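Local coordinates for ATP-dependent helicase FUN30 (PDB 5GN1), which remodels nucleosomes at the expense of ATP, serving DNA repair and heterochromatin organization, the present chain being the C-terminal part of its ATPase domain, at residues A[48-53]-A[301-306]; A[59-64]-A[181-186]; A[201-206]-A[272-277]. All coordinates share one frame; numbering follows the deposited sequence.

Contact 1 (A[48-53]-A[301-306])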
ATOM      1  N   PRO A  48      16.348  24.008  -5.848  1.00 30.01           N
ATOM      2  CA  PRO A  48      15.936  22.928  -6.753  1.00 32.75           C
ATOM      3  C   PRO A  48      15.490  21.681  -6.009  1.00 29.73           C
ATOM      4  O   PRO A  48      15.914  21.409  -4.883  1.00 30.44           O
ATOM      5  CB  PRO A  48      17.201  22.652  -7.575  1.00 32.28           C
ATOM      6  CG  PRO A  48      18.328  23.133  -6.718  1.00 35.64           C
ATOM      7  CD  PRO A  48      17.780  24.332  -5.987  1.00 35.35           C
ATOM      8  N   LYS A  49      14.618  20.920  -6.663  1.00 28.20           N
ATOM      9  CA  LYS A  49      14.274  19.571  -6.250  1.00 28.95           C
ATOM     10  C   LYS A  49      14.997  18.555  -7.133  1.00 29.29           C
ATOM     11  O   LYS A  49      15.422  18.862  -8.251  1.00 27.74           O
ATOM     12  CB  LYS A  49      12.762  19.362  -6.310  1.00 29.90           C
ATOM     13  CG  LYS A  49      12.156  19.340  -7.703  1.00 35.58           C
ATOM     14  CD  LYS A  49      10.648  19.174  -7.601  1.00 33.17           C
ATOM     15  CE  LYS A  49       9.983  18.949  -8.945  1.00 40.32           C
ATOM     16  NZ  LYS A  49       8.497  19.118  -8.801  1.00 48.30           N
ATOM     17  N   HIS A  50      15.175  17.349  -6.597  1.00 26.07           N
ATOM     18  CA  HIS A  50      15.815  16.255  -7.319  1.00 25.92           C
ATOM     19  C   HIS A  50      15.027  14.970  -7.087  1.00 31.38           C
ATOM     20  O   HIS A  50      14.760  14.603  -5.938  1.00 24.29           O
ATOM     21  CB  HIS A  50      17.271  16.071  -6.878  1.00 29.59           C
ATOM     22  CG  HIS A  50      18.117  17.307  -7.001  1.00 32.78           C
ATOM     23  ND1 HIS A  50      18.570  17.788  -8.214  1.00 38.31           N
ATOM     24  CD2 HIS A  50      18.618  18.143  -6.059  1.00 34.76           C
ATOM     25  CE1 HIS A  50      19.303  18.871  -8.013  1.00 33.30           C
ATOM     26  NE2 HIS A  50      19.344  19.110  -6.714  1.00 39.52           N
ATOM     27  N   THR A  51      14.656  14.282  -8.169  1.00 28.26           N
ATOM     28  CA  THR A  51      13.900  13.038  -8.078  1.00 28.11           C
ATOM     29  C   THR A  51      14.789  11.845  -8.400  1.00 30.47           C
ATOM     30  O   THR A  51      15.628  11.907  -9.300  1.00 28.95           O
ATOM     31  CB  THR A  51      12.680  13.069  -9.010  1.00 31.84           C
ATOM     32  OG1 THR A  51      13.099  13.326 -10.356  1.00 38.10           O
ATOM     33  CG2 THR A  51      11.734  14.172  -8.576  1.00 27.11           C
ATOM     34  N   HIS A  52      14.607  10.761  -7.655  1.00 22.10           N
ATOM     35  CA  HIS A  52      15.427   9.566  -7.777  1.00 27.13           C
ATOM     36  C   HIS A  52      14.514   8.350  -7.777  1.00 28.97           C
ATOM     37  O   HIS A  52      13.380   8.407  -7.293  1.00 25.94           O
ATOM     38  CB  HIS A  52      16.432   9.427  -6.612  1.00 27.70           C
ATOM     39  CG  HIS A  52      17.086  10.714  -6.203  1.00 32.52           C
ATOM     40  ND1 HIS A  52      18.261  11.166  -6.766  1.00 30.66           N
ATOM     41  CD2 HIS A  52      16.736  11.637  -5.271  1.00 31.64           C
ATOM     42  CE1 HIS A  52      18.604  12.317  -6.208  1.00 31.73           C
ATOM     43  NE2 HIS A  52      17.693  12.628  -5.301  1.00 33.53           N
ATOM     44  N   ILE A  53      15.023   7.240  -8.303  1.00 26.69           N
ATOM     45  CA  ILE A  53      14.350   5.946  -8.238  1.00 25.69           C
ATOM     46  C   ILE A  53      15.198   5.035  -7.368  1.00 26.26           C
ATOM     47  O   ILE A  53      16.415   4.952  -7.552  1.00 27.04           O
ATOM     48  CB  ILE A  53      14.160   5.322  -9.635  1.00 29.56           C
ATOM     49  CG1 ILE A  53      13.349   6.238 -10.565  1.00 27.94           C
ATOM     50  CG2 ILE A  53      13.576   3.892  -9.524  1.00 27.89           C
ATOM     51  CD1 ILE A  53      12.007   6.636 -10.063  1.00 33.16           C
ATOM     52  N   THR A 301      13.552  26.191   2.301  1.00 23.24           N
ATOM     53  CA  THR A 301      14.889  26.760   2.291  1.00 28.94           C
ATOM     54  C   THR A 301      15.966  25.768   1.883  1.00 27.94           C
ATOM     55  O   THR A 301      17.111  26.174   1.687  1.00 28.55           O
ATOM     56  CB  THR A 301      15.250  27.331   3.672  1.00 26.46           C
ATOM     57  OG1 THR A 301      15.337  26.265   4.621  1.00 28.03           O
ATOM     58  CG2 THR A 301      14.198  28.325   4.138  1.00 29.73           C
ATOM     59  N   LYS A 302      15.644  24.489   1.762  1.00 21.39           N
ATOM     60  CA  LYS A 302      16.633  23.494   1.395  1.00 23.99           C
ATOM     61  C   LYS A 302      16.246  22.847   0.072  1.00 27.52           C
ATOM     62  O   LYS A 302      15.095  22.934  -0.367  1.00 22.50           O
ATOM     63  CB  LYS A 302      16.764  22.438   2.495  1.00 27.04           C
ATOM     64  CG  LYS A 302      17.095  23.028   3.852  1.00 25.51           C
ATOM     65  CD  LYS A 302      17.202  21.937   4.900  1.00 28.76           C
ATOM     66  CE  LYS A 302      17.491  22.514   6.289  1.00 34.34           C
ATOM     67  NZ  LYS A 302      17.541  21.429   7.302  1.00 40.50           N
ATOM     68  N   GLU A 303      17.225  22.204  -0.572  1.00 20.86           N
ATOM     69  CA  GLU A 303      16.913  21.374  -1.727  1.00 25.07           C
ATOM     70  C   GLU A 303      16.081  20.181  -1.271  1.00 22.63           C
ATOM     71  O   GLU A 303      16.316  19.624  -0.195  1.00 25.72           O
ATOM     72  CB  GLU A 303      18.198  20.907  -2.423  1.00 30.30           C
ATOM     73  CG  GLU A 303      18.913  22.035  -3.187  1.00 33.33           C
ATOM     74  CD  GLU A 303      20.158  21.577  -3.951  1.00 42.83           C
ATOM     75  OE1 GLU A 303      20.348  20.358  -4.161  1.00 43.44           O
ATOM     76  OE2 GLU A 303      20.949  22.455  -4.357  1.00 52.97           O
ATOM     77  N   VAL A 304      15.087  19.803  -2.075  1.00 24.14           N
ATOM     78  CA  VAL A 304      14.168  18.719  -1.736  1.00 19.60           C
ATOM     79  C   VAL A 304      14.541  17.489  -2.549  1.00 28.44           C
ATOM     80  O   VAL A 304      14.656  17.558  -3.781  1.00 26.34           O
ATOM     81  CB  VAL A 304      12.704  19.128  -1.977  1.00 21.38           C
ATOM     82  CG1 VAL A 304      11.756  17.901  -1.920  1.00 19.60           C
ATOM     83  CG2 VAL A 304      12.289  20.189  -0.966  1.00 21.99           C
ATOM     84  N   ASN A 305      14.735  16.365  -1.867  1.00 22.63           N
ATOM     85  CA  ASN A 305      15.090  15.112  -2.513  1.00 21.07           C
ATOM     86  C   ASN A 305      13.900  14.168  -2.471  1.00 21.30           C
ATOM     87  O   ASN A 305      13.336  13.918  -1.402  1.00 19.97           O
ATOM     88  CB  ASN A 305      16.304  14.480  -1.850  1.00 21.75           C
ATOM     89  CG  ASN A 305      17.601  15.132  -2.289  1.00 36.64           C
ATOM     90  OD1 ASN A 305      18.143  16.002  -1.599  1.00 34.73           O
ATOM     91  ND2 ASN A 305      18.096  14.728  -3.453  1.00 32.32           N
ATOM     92  N   ILE A 306      13.524  13.649  -3.632  1.00 20.03           N
ATOM     93  CA  ILE A 306      12.327  12.829  -3.785  1.00 18.82           C
ATOM     94  C   ILE A 306      12.753  11.464  -4.307  1.00 20.10           C
ATOM     95  O   ILE A 306      13.476  11.376  -5.301  1.00 22.78           O
ATOM     96  CB  ILE A 306      11.312  13.500  -4.729  1.00 22.03           C
ATOM     97  CG1 ILE A 306      10.867  14.845  -4.158  1.00 24.49           C
ATOM     98  CG2 ILE A 306      10.108  12.594  -4.982  1.00 20.37           C
ATOM     99  CD1 ILE A 306      10.959  15.944  -5.138  1.00 22.77           C
TER
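At one margin of the six-stranded parallel sheet of the RecA-like lobe, strand 49-53 runs beside strand 304-306, pairing Lys-49 with Val-304, His-50 with Asn-305 and Thr-51 with Ile-306, the short axes inclined by 19°. A weak bond from Val-304 N to Pro-48 O leads into three sound ones. His-50 N donates to Val-304 O at 2.9 Å and Ile-306 N to His-50 O at 2.8 Å. His-52 N then donates to Ile-306 O at 2.7 Å. On the face carrying His-50, Asn-305 ND2 gives a hydrogen to His-52 NE2 at 2.8 Å, meeting the imidazole at its edge; ring and amide are nearly coplanar, 18° apart. As an acceptor, NE2 is probably unprotonated. An alanine here in place of Asn-305 would probably leave His-52 NE2 without its donor and the ring free to turn. Nearer the start of the pairing, His-50 NE2 makes a weak bond to Glu-303 OE1 at 3.0 Å, while the other carboxylate oxygen and the glutamate stem rest on the ring of Pro-48. On the opposite face the contacts are between carbons: Thr-51 CG2 lies 3.9 Å from Ile-306 CB, and Lys-49 CB 4.0 Å from Ile-306 CD1. Strand 49-56 is the outermost in this chain; strand 304-311 lies between it and strand 275-278, where Asn-305 touches Asn-275 and Ile-306 packs on Val-276.

Contact 2 (A[59-64]-A[181-186])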
ATOM      1  N   ASN A  59      10.842 -10.023  -1.985  1.00 25.30           N
ATOM      2  CA  ASN A  59      11.405 -11.051  -1.127  1.00 25.12           C
ATOM      3  C   ASN A  59      10.732 -12.397  -1.437  1.00 25.53           C
ATOM      4  O   ASN A  59       9.923 -12.525  -2.367  1.00 27.51           O
ATOM      5  CB  ASN A  59      11.336 -10.621   0.343  1.00 23.73           C
ATOM      6  CG  ASN A  59       9.929 -10.724   0.968  1.00 27.45           C
ATOM      7  OD1 ASN A  59       8.960 -11.183   0.360  1.00 28.27           O
ATOM      8  ND2 ASN A  59       9.830 -10.264   2.209  1.00 24.92           N
ATOM      9  N   ALA A  60      11.108 -13.433  -0.687  1.00 27.42           N
ATOM     10  CA  ALA A  60      10.631 -14.780  -0.999  1.00 31.89           C
ATOM     11  C   ALA A  60       9.113 -14.879  -0.876  1.00 31.64           C
ATOM     12  O   ALA A  60       8.443 -15.436  -1.757  1.00 27.62           O
ATOM     13  CB  ALA A  60      11.307 -15.800  -0.084  1.00 32.27           C
ATOM     14  N   ILE A  61       8.556 -14.350   0.219  1.00 29.91           N
ATOM     15  CA  ILE A  61       7.109 -14.385   0.429  1.00 28.09           C
ATOM     16  C   ILE A  61       6.385 -13.646  -0.686  1.00 30.69           C
ATOM     17  O   ILE A  61       5.357 -14.116  -1.195  1.00 29.08           O
ATOM     18  CB  ILE A  61       6.744 -13.786   1.800  1.00 33.89           C
ATOM     19  CG1 ILE A  61       7.649 -14.315   2.909  1.00 38.10           C
ATOM     20  CG2 ILE A  61       5.275 -14.040   2.100  1.00 30.83           C
ATOM     21  CD1 ILE A  61       7.652 -13.416   4.146  1.00 40.08           C
ATOM     22  N   GLN A  62       6.902 -12.469  -1.079  1.00 24.33           N
ATOM     23  CA  GLN A  62       6.288 -11.704  -2.160  1.00 23.67           C
ATOM     24  C   GLN A  62       6.381 -12.442  -3.485  1.00 25.34           C
ATOM     25  O   GLN A  62       5.436 -12.417  -4.281  1.00 24.22           O
ATOM     26  CB  GLN A  62       6.958 -10.334  -2.303  1.00 22.82           C
ATOM     27  CG  GLN A  62       6.813  -9.395  -1.115  1.00 22.75           C
ATOM     28  CD  GLN A  62       7.675  -8.159  -1.299  1.00 21.62           C
ATOM     29  OE1 GLN A  62       8.832  -8.127  -0.866  1.00 22.70           O
ATOM     30  NE2 GLN A  62       7.143  -7.165  -1.999  1.00 17.83           N
ATOM     31  N   LYS A  63       7.528 -13.068  -3.759  1.00 28.44           N
ATOM     32  CA  LYS A  63       7.690 -13.796  -5.014  1.00 29.30           C
ATOM     33  C   LYS A  63       6.629 -14.882  -5.156  1.00 22.22           C
ATOM     34  O   LYS A  63       6.051 -15.055  -6.233  1.00 27.04           O
ATOM     35  CB  LYS A  63       9.097 -14.396  -5.088  1.00 32.30           C
ATOM     36  CG  LYS A  63       9.726 -14.378  -6.481  1.00 40.77           C
ATOM     37  CD  LYS A  63      11.181 -14.869  -6.449  1.00 43.62           C
ATOM     38  CE  LYS A  63      12.021 -14.153  -5.365  1.00 48.20           C
ATOM     39  NZ  LYS A  63      12.507 -12.777  -5.746  1.00 43.20           N
ATOM     40  N   LYS A  64       6.360 -15.621  -4.073  1.00 28.06           N
ATOM     41  CA  LYS A  64       5.329 -16.659  -4.105  1.00 31.42           C
ATOM     42  C   LYS A  64       3.957 -16.071  -4.422  1.00 30.57           C
ATOM     43  O   LYS A  64       3.220 -16.600  -5.265  1.00 25.34           O
ATOM     44  CB  LYS A  64       5.297 -17.406  -2.770  1.00 29.28           C
ATOM     45  CG  LYS A  64       6.476 -18.362  -2.571  1.00 45.87           C
ATOM     46  CD  LYS A  64       6.164 -19.418  -1.507  1.00 51.45           C
ATOM     47  CE  LYS A  64       7.393 -20.239  -1.136  1.00 59.42           C
ATOM     48  NZ  LYS A  64       7.085 -21.250  -0.080  1.00 59.92           N
ATOM     49  N   TRP A 181       5.295  -7.417   9.680  1.00 22.48           N
ATOM     50  CA  TRP A 181       5.143  -6.170   8.934  1.00 23.14           C
ATOM     51  C   TRP A 181       6.468  -5.636   8.402  1.00 23.21           C
ATOM     52  O   TRP A 181       6.451  -4.802   7.490  1.00 21.43           O
ATOM     53  CB  TRP A 181       4.468  -5.117   9.808  1.00 22.78           C
ATOM     54  CG  TRP A 181       5.051  -5.008  11.185  1.00 22.92           C
ATOM     55  CD1 TRP A 181       6.039  -4.152  11.599  1.00 21.69           C
ATOM     56  CD2 TRP A 181       4.669  -5.771  12.338  1.00 24.16           C
ATOM     57  NE1 TRP A 181       6.293  -4.336  12.941  1.00 22.93           N
ATOM     58  CE2 TRP A 181       5.476  -5.334  13.415  1.00 24.24           C
ATOM     59  CE3 TRP A 181       3.736  -6.796  12.559  1.00 21.80           C
ATOM     60  CZ2 TRP A 181       5.368  -5.883  14.710  1.00 29.47           C
ATOM     61  CZ3 TRP A 181       3.631  -7.343  13.838  1.00 25.34           C
ATOM     62  CH2 TRP A 181       4.443  -6.880  14.901  1.00 25.34           C
ATOM     63  N   MET A 182       7.608  -6.087   8.942  1.00 21.25           N
ATOM     64  CA  MET A 182       8.910  -5.708   8.395  1.00 24.27           C
ATOM     65  C   MET A 182       9.298  -6.514   7.162  1.00 24.18           C
ATOM     66  O   MET A 182      10.220  -6.103   6.451  1.00 25.22           O
ATOM     67  CB  MET A 182      10.023  -5.872   9.445  1.00 25.99           C
ATOM     68  CG  MET A 182       9.733  -5.220  10.771  1.00 24.80           C
ATOM     69  SD  MET A 182       9.510  -3.446  10.569  1.00 25.22           S
ATOM     70  CE  MET A 182      11.195  -2.905  10.269  1.00 24.92           C
ATOM     71  N   GLN A 183       8.627  -7.637   6.885  1.00 26.58           N
ATOM     72  CA  GLN A 183       9.082  -8.570   5.847  1.00 28.33           C
ATOM     73  C   GLN A 183       8.496  -8.195   4.486  1.00 25.89           C
ATOM     74  O   GLN A 183       7.525  -8.780   3.998  1.00 26.59           O
ATOM     75  CB  GLN A 183       8.732  -9.999   6.222  1.00 27.52           C
ATOM     76  CG  GLN A 183       9.463 -10.506   7.444  1.00 33.80           C
ATOM     77  CD  GLN A 183       9.039 -11.922   7.781  1.00 41.68           C
ATOM     78  OE1 GLN A 183       9.225 -12.845   6.984  1.00 49.54           O
ATOM     79  NE2 GLN A 183       8.457 -12.099   8.958  1.00 38.57           N
ATOM     80  N   SER A 184       9.140  -7.221   3.851  1.00 20.00           N
ATOM     81  CA  SER A 184       8.835  -6.811   2.490  1.00 21.54           C
ATOM     82  C   SER A 184      10.082  -6.163   1.916  1.00 24.67           C
ATOM     83  O   SER A 184      10.827  -5.503   2.639  1.00 25.10           O
ATOM     84  CB  SER A 184       7.660  -5.828   2.447  1.00 22.61           C
ATOM     85  OG  SER A 184       7.641  -5.104   1.233  1.00 21.72           O
ATOM     86  N   GLY A 185      10.303  -6.350   0.610  1.00 25.16           N
ATOM     87  CA  GLY A 185      11.444  -5.711  -0.031  1.00 27.16           C
ATOM     88  C   GLY A 185      11.354  -4.196  -0.031  1.00 26.42           C
ATOM     89  O   GLY A 185      12.375  -3.502   0.014  1.00 23.02           O
ATOM     90  N   LYS A 186      10.140  -3.652  -0.083  1.00 22.55           N
ATOM     91  CA  LYS A 186      10.033  -2.202  -0.009  1.00 22.92           C
ATOM     92  C   LYS A 186      10.316  -1.689   1.395  1.00 22.05           C
ATOM     93  O   LYS A 186      10.776  -0.551   1.550  1.00 23.29           O
ATOM     94  CB  LYS A 186       8.661  -1.730  -0.481  1.00 23.90           C
ATOM     95  CG  LYS A 186       8.498  -1.774  -1.971  1.00 30.55           C
ATOM     96  CD  LYS A 186       7.788  -0.535  -2.475  1.00 23.65           C
ATOM     97  CE  LYS A 186       7.643  -0.635  -3.965  1.00 22.94           C
ATOM     98  NZ  LYS A 186       6.782   0.411  -4.566  1.00 23.82           N
TER
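The amide of Gln-62 is met on both faces by backbone N-H groups that converge on OE1, Gly-185 N from one side and Asn-59 N from the other. Gly-185 N approaches to 2.7 Å in a nearly straight bond, tilted 32° from the carbonyl plane. Asn-59 N lies 3.0 Å from Gln-62 OE1 and stands well above that plane. The remaining half of the amide is also engaged, since Gln-62 NE2 hydrogen-bonds to Ala-110 O; three bonds thus fix the rotation of this buried group. The side chain spans the gap because CD is anti to CA (chi2 172°), keeping the chain extended beyond CG.

A second amide, that of Asn-59, turns its OD1 back to Gln-62 N at 2.8 Å, with the donor nearly in line with the carbonyl bond. This points ND2 toward the facing turn, 3.3 Å from Gln-183 O. Gln-183 is the centre of an inverse gamma turn, and its own side chain passes obliquely by Ile-61, whose CD1 comes within 3.3 Å of Gln-183 OE1. Ser-184 faces the other way: its OG accepts from Lys-186 N at 3.2 Å and bonds to Leu-112 O, while Lys-186 NZ forms a salt bridge with Glu-316.

The reciprocal Asn-59 and Gln-62 bonds form a capping box at the start of helix 60-82. Ser-184 is the N-cap of helix 185-200, so two helix beginnings face each other, the first lending its box glutamine to a backbone N-H of the second.

Contact 3 (A[201-206]-A[272-277])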
ATOM      1  N   LYS A 201      21.465  12.384   8.139  1.00 28.78           N
ATOM      2  CA  LYS A 201      21.199  13.749   7.709  1.00 27.19           C
ATOM      3  C   LYS A 201      20.460  14.576   8.750  1.00 24.26           C
ATOM      4  O   LYS A 201      20.439  15.799   8.632  1.00 26.84           O
ATOM      5  CB  LYS A 201      20.394  13.755   6.396  1.00 29.35           C
ATOM      6  CG  LYS A 201      21.144  13.236   5.192  1.00 34.24           C
ATOM      7  CD  LYS A 201      20.281  13.322   3.934  1.00 39.52           C
ATOM      8  CE  LYS A 201      21.038  12.821   2.709  1.00 44.15           C
ATOM      9  NZ  LYS A 201      20.218  12.936   1.473  1.00 44.30           N
ATOM     10  N   GLN A 202      19.861  13.958   9.741  1.00 25.95           N
ATOM     11  CA  GLN A 202      19.070  14.654  10.748  1.00 25.66           C
ATOM     12  C   GLN A 202      17.979  15.519  10.131  1.00 27.43           C
ATOM     13  O   GLN A 202      17.765  16.614  10.522  1.00 21.70           O
ATOM     14  CB  GLN A 202      19.925  15.489  11.695  1.00 31.68           C
ATOM     15  CG  GLN A 202      21.007  14.738  12.388  1.00 37.33           C
ATOM     16  CD  GLN A 202      20.461  13.970  13.540  1.00 47.67           C
ATOM     17  OE1 GLN A 202      19.888  14.538  14.434  1.00 53.40           O
ATOM     18  NE2 GLN A 202      20.628  12.688  13.523  1.00 38.18           N
ATOM     19  N   GLU A 203      17.289  14.969   9.162  1.00 19.89           N
ATOM     20  CA  GLU A 203      16.251  15.688   8.445  1.00 20.75           C
ATOM     21  C   GLU A 203      14.895  15.003   8.637  1.00 22.53           C
ATOM     22  O   GLU A 203      14.795  13.922   9.220  1.00 20.17           O
ATOM     23  CB  GLU A 203      16.617  15.805   6.951  1.00 22.44           C
ATOM     24  CG  GLU A 203      17.768  16.809   6.676  1.00 26.67           C
ATOM     25  CD  GLU A 203      18.279  16.788   5.227  1.00 33.10           C
ATOM     26  OE1 GLU A 203      17.913  15.860   4.466  1.00 32.40           O
ATOM     27  OE2 GLU A 203      19.035  17.715   4.837  1.00 32.12           O
ATOM     28  N   LYS A 204      13.847  15.664   8.149  1.00 20.27           N
ATOM     29  CA  LYS A 204      12.487  15.158   8.170  1.00 19.28           C
ATOM     30  C   LYS A 204      12.091  14.671   6.779  1.00 19.31           C
ATOM     31  O   LYS A 204      12.731  15.004   5.776  1.00 19.36           O
ATOM     32  CB  LYS A 204      11.525  16.234   8.657  1.00 18.16           C
ATOM     33  CG  LYS A 204      11.834  16.722  10.068  1.00 19.57           C
ATOM     34  CD  LYS A 204      10.573  17.244  10.715  1.00 21.60           C
ATOM     35  CE  LYS A 204      10.812  17.629  12.170  1.00 21.77           C
ATOM     36  NZ  LYS A 204       9.534  17.713  12.944  1.00 18.07           N
ATOM     37  N   VAL A 205      11.023  13.880   6.723  1.00 15.17           N
ATOM     38  CA  VAL A 205      10.640  13.216   5.481  1.00 16.84           C
ATOM     39  C   VAL A 205       9.123  13.055   5.439  1.00 17.13           C
ATOM     40  O   VAL A 205       8.484  12.789   6.461  1.00 15.90           O
ATOM     41  CB  VAL A 205      11.369  11.857   5.324  1.00 16.76           C
ATOM     42  CG1 VAL A 205      11.049  10.898   6.487  1.00 15.87           C
ATOM     43  CG2 VAL A 205      11.048  11.219   3.963  1.00 12.90           C
ATOM     44  N   LEU A 206       8.554  13.227   4.240  1.00 17.15           N
ATOM     45  CA  LEU A 206       7.165  12.868   3.946  1.00 18.25           C
ATOM     46  C   LEU A 206       7.132  11.534   3.211  1.00 17.71           C
ATOM     47  O   LEU A 206       7.889  11.333   2.258  1.00 16.26           O
ATOM     48  CB  LEU A 206       6.486  13.924   3.076  1.00 17.82           C
ATOM     49  CG  LEU A 206       6.699  15.383   3.480  1.00 15.65           C
ATOM     50  CD1 LEU A 206       5.983  16.316   2.505  1.00 15.75           C
ATOM     51  CD2 LEU A 206       6.228  15.574   4.917  1.00 13.05           C
ATOM     52  N   CYS A 272       8.825  22.113   6.348  1.00 20.19           N
ATOM     53  CA  CYS A 272       9.788  21.709   7.367  1.00 19.82           C
ATOM     54  C   CYS A 272      10.427  20.357   7.066  1.00 19.99           C
ATOM     55  O   CYS A 272      11.351  19.955   7.782  1.00 22.96           O
ATOM     56  CB  CYS A 272       9.136  21.691   8.752  1.00 19.61           C
ATOM     57  SG  CYS A 272       7.643  20.701   8.853  1.00 24.33           S
ATOM     58  N   ALA A 273       9.955  19.641   6.047  1.00 17.48           N
ATOM     59  CA  ALA A 273      10.631  18.458   5.530  1.00 15.34           C
ATOM     60  C   ALA A 273      11.276  18.801   4.191  1.00 19.57           C
ATOM     61  O   ALA A 273      10.706  19.567   3.414  1.00 18.60           O
ATOM     62  CB  ALA A 273       9.638  17.304   5.340  1.00 16.20           C
ATOM     63  N   ASN A 274      12.462  18.243   3.911  1.00 18.40           N
ATOM     64  CA  ASN A 274      13.064  18.401   2.587  1.00 20.84           C
ATOM     65  C   ASN A 274      13.348  17.059   1.923  1.00 22.07           C
ATOM     66  O   ASN A 274      14.155  16.993   0.988  1.00 22.19           O
ATOM     67  CB  ASN A 274      14.336  19.269   2.633  1.00 21.66           C
ATOM     68  CG  ASN A 274      15.485  18.618   3.383  1.00 23.04           C
ATOM     69  OD1 ASN A 274      15.327  18.141   4.505  1.00 22.19           O
ATOM     70  ND2 ASN A 274      16.670  18.623   2.770  1.00 28.02           N
ATOM     71  N   ASN A 275      12.681  15.989   2.379  1.00 16.77           N
ATOM     72  CA  ASN A 275      12.763  14.677   1.757  1.00 17.47           C
ATOM     73  C   ASN A 275      11.360  14.141   1.538  1.00 18.97           C
ATOM     74  O   ASN A 275      10.464  14.364   2.356  1.00 17.87           O
ATOM     75  CB  ASN A 275      13.560  13.691   2.600  1.00 19.60           C
ATOM     76  CG  ASN A 275      14.974  14.166   2.835  1.00 24.31           C
ATOM     77  OD1 ASN A 275      15.876  13.886   2.041  1.00 20.23           O
ATOM     78  ND2 ASN A 275      15.175  14.891   3.923  1.00 21.76           N
ATOM     79  N   VAL A 276      11.179  13.437   0.424  1.00 17.73           N
ATOM     80  CA  VAL A 276       9.892  12.870   0.056  1.00 16.99           C
ATOM     81  C   VAL A 276      10.144  11.457  -0.450  1.00 16.65           C
ATOM     82  O   VAL A 276      11.011  11.248  -1.303  1.00 19.26           O
ATOM     83  CB  VAL A 276       9.172  13.720  -1.015  1.00 15.50           C
ATOM     84  CG1 VAL A 276       7.898  12.994  -1.470  1.00 18.51           C
ATOM     85  CG2 VAL A 276       8.819  15.105  -0.464  1.00 19.16           C
ATOM     86  N   ILE A 277       9.415  10.487   0.098  1.00 15.10           N
ATOM     87  CA  ILE A 277       9.472   9.106  -0.345  1.00 17.04           C
ATOM     88  C   ILE A 277       8.111   8.758  -0.915  1.00 22.54           C
ATOM     89  O   ILE A 277       7.095   8.866  -0.215  1.00 18.03           O
ATOM     90  CB  ILE A 277       9.849   8.151   0.794  1.00 18.24           C
ATOM     91  CG1 ILE A 277      11.213   8.538   1.372  1.00 14.39           C
ATOM     92  CG2 ILE A 277       9.861   6.715   0.290  1.00 21.58           C
ATOM     93  CD1 ILE A 277      11.629   7.670   2.514  1.00 17.89           C
TER
HETATM   94  O   HOH W   1      18.327  15.289   1.924  1.00 35.78           O
HETATM   95  O   HOH W   2      14.047  18.228   6.788  1.00 20.95           O
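Asn-275 ND2 spends both of its hydrogens across the contact, one on Glu-203 OE1 at 3.0 Å and the other on Lys-204 O at 3.1 Å. Both acceptors lie close to the amide plane of Asn-275, although the bond to Glu-203 meets the carboxylate from above its own plane, 38° out. The carboxylate crosses Asn-274 at about a right angle, and Asn-274 ND2 reaches Glu-203 OE2 in a weak bond; that same nitrogen also bonds to Glu-303 O.

Water fills out this polar shell. One molecule lies 3.1 Å from Lys-201 NZ and 2.6 Å from Glu-203 OE1, and it also touches Asn-275 OD1. Another accepts from Lys-204 N and donates to Asn-274 OD1 at 2.6 Å.

Further along, the segments become neighbouring parallel strands: Leu-206 N donates to Asn-275 O at 2.9 Å and Ile-277 N to Leu-206 O at 2.8 Å. Side chains pack on either side of the ladder. Val-205 CG2 sits 3.7 Å from Ile-277 CG1 where helix 185-200 covers the sheet, whereas Leu-206 CD2 rests on Ala-273 CB, with both residues touching Phe-248 of helix 241-250. Lys-204 sends its ammonium away to the carbonyl oxygens of Phe-248, Asp-251 and Ile-254, with a cation-pi contact to the Phe-248 ring.

The contact thus passes from a hydrogen-bonded polar cluster to paired strands with apolar side chains on both faces. With two asparagine N-H donors directed at it and Lys-201 linked through water, the Glu-203 carboxylate would probably stay ionised, and the buried Asn-275 amide nitrogen has both hydrogens satisfied.

From the N terminus, residues 48-53 open contact 1, the widest span, which closes only at 301-306. Soon after comes helix 60-82, whose start opens contact 2; a largely helical excursion returns at 181-186 to close it. Helix 185-200 then leads to 201-206, and contact 3 closes at 272-277. Contacts 2 and 3 follow in series, both within the span of contact 1, and none cross. Contacts 1 and 3 meet in one sheet, where Asn-305 probably hydrogen-bonds through its backbone to Asn-274 and Val-276, so strands 49-56, 304-311, 275-278 and 205-209 lie successively side by side. Contact 2, centred about 28 Å from the centre of contact 1, joins two helix beginnings instead.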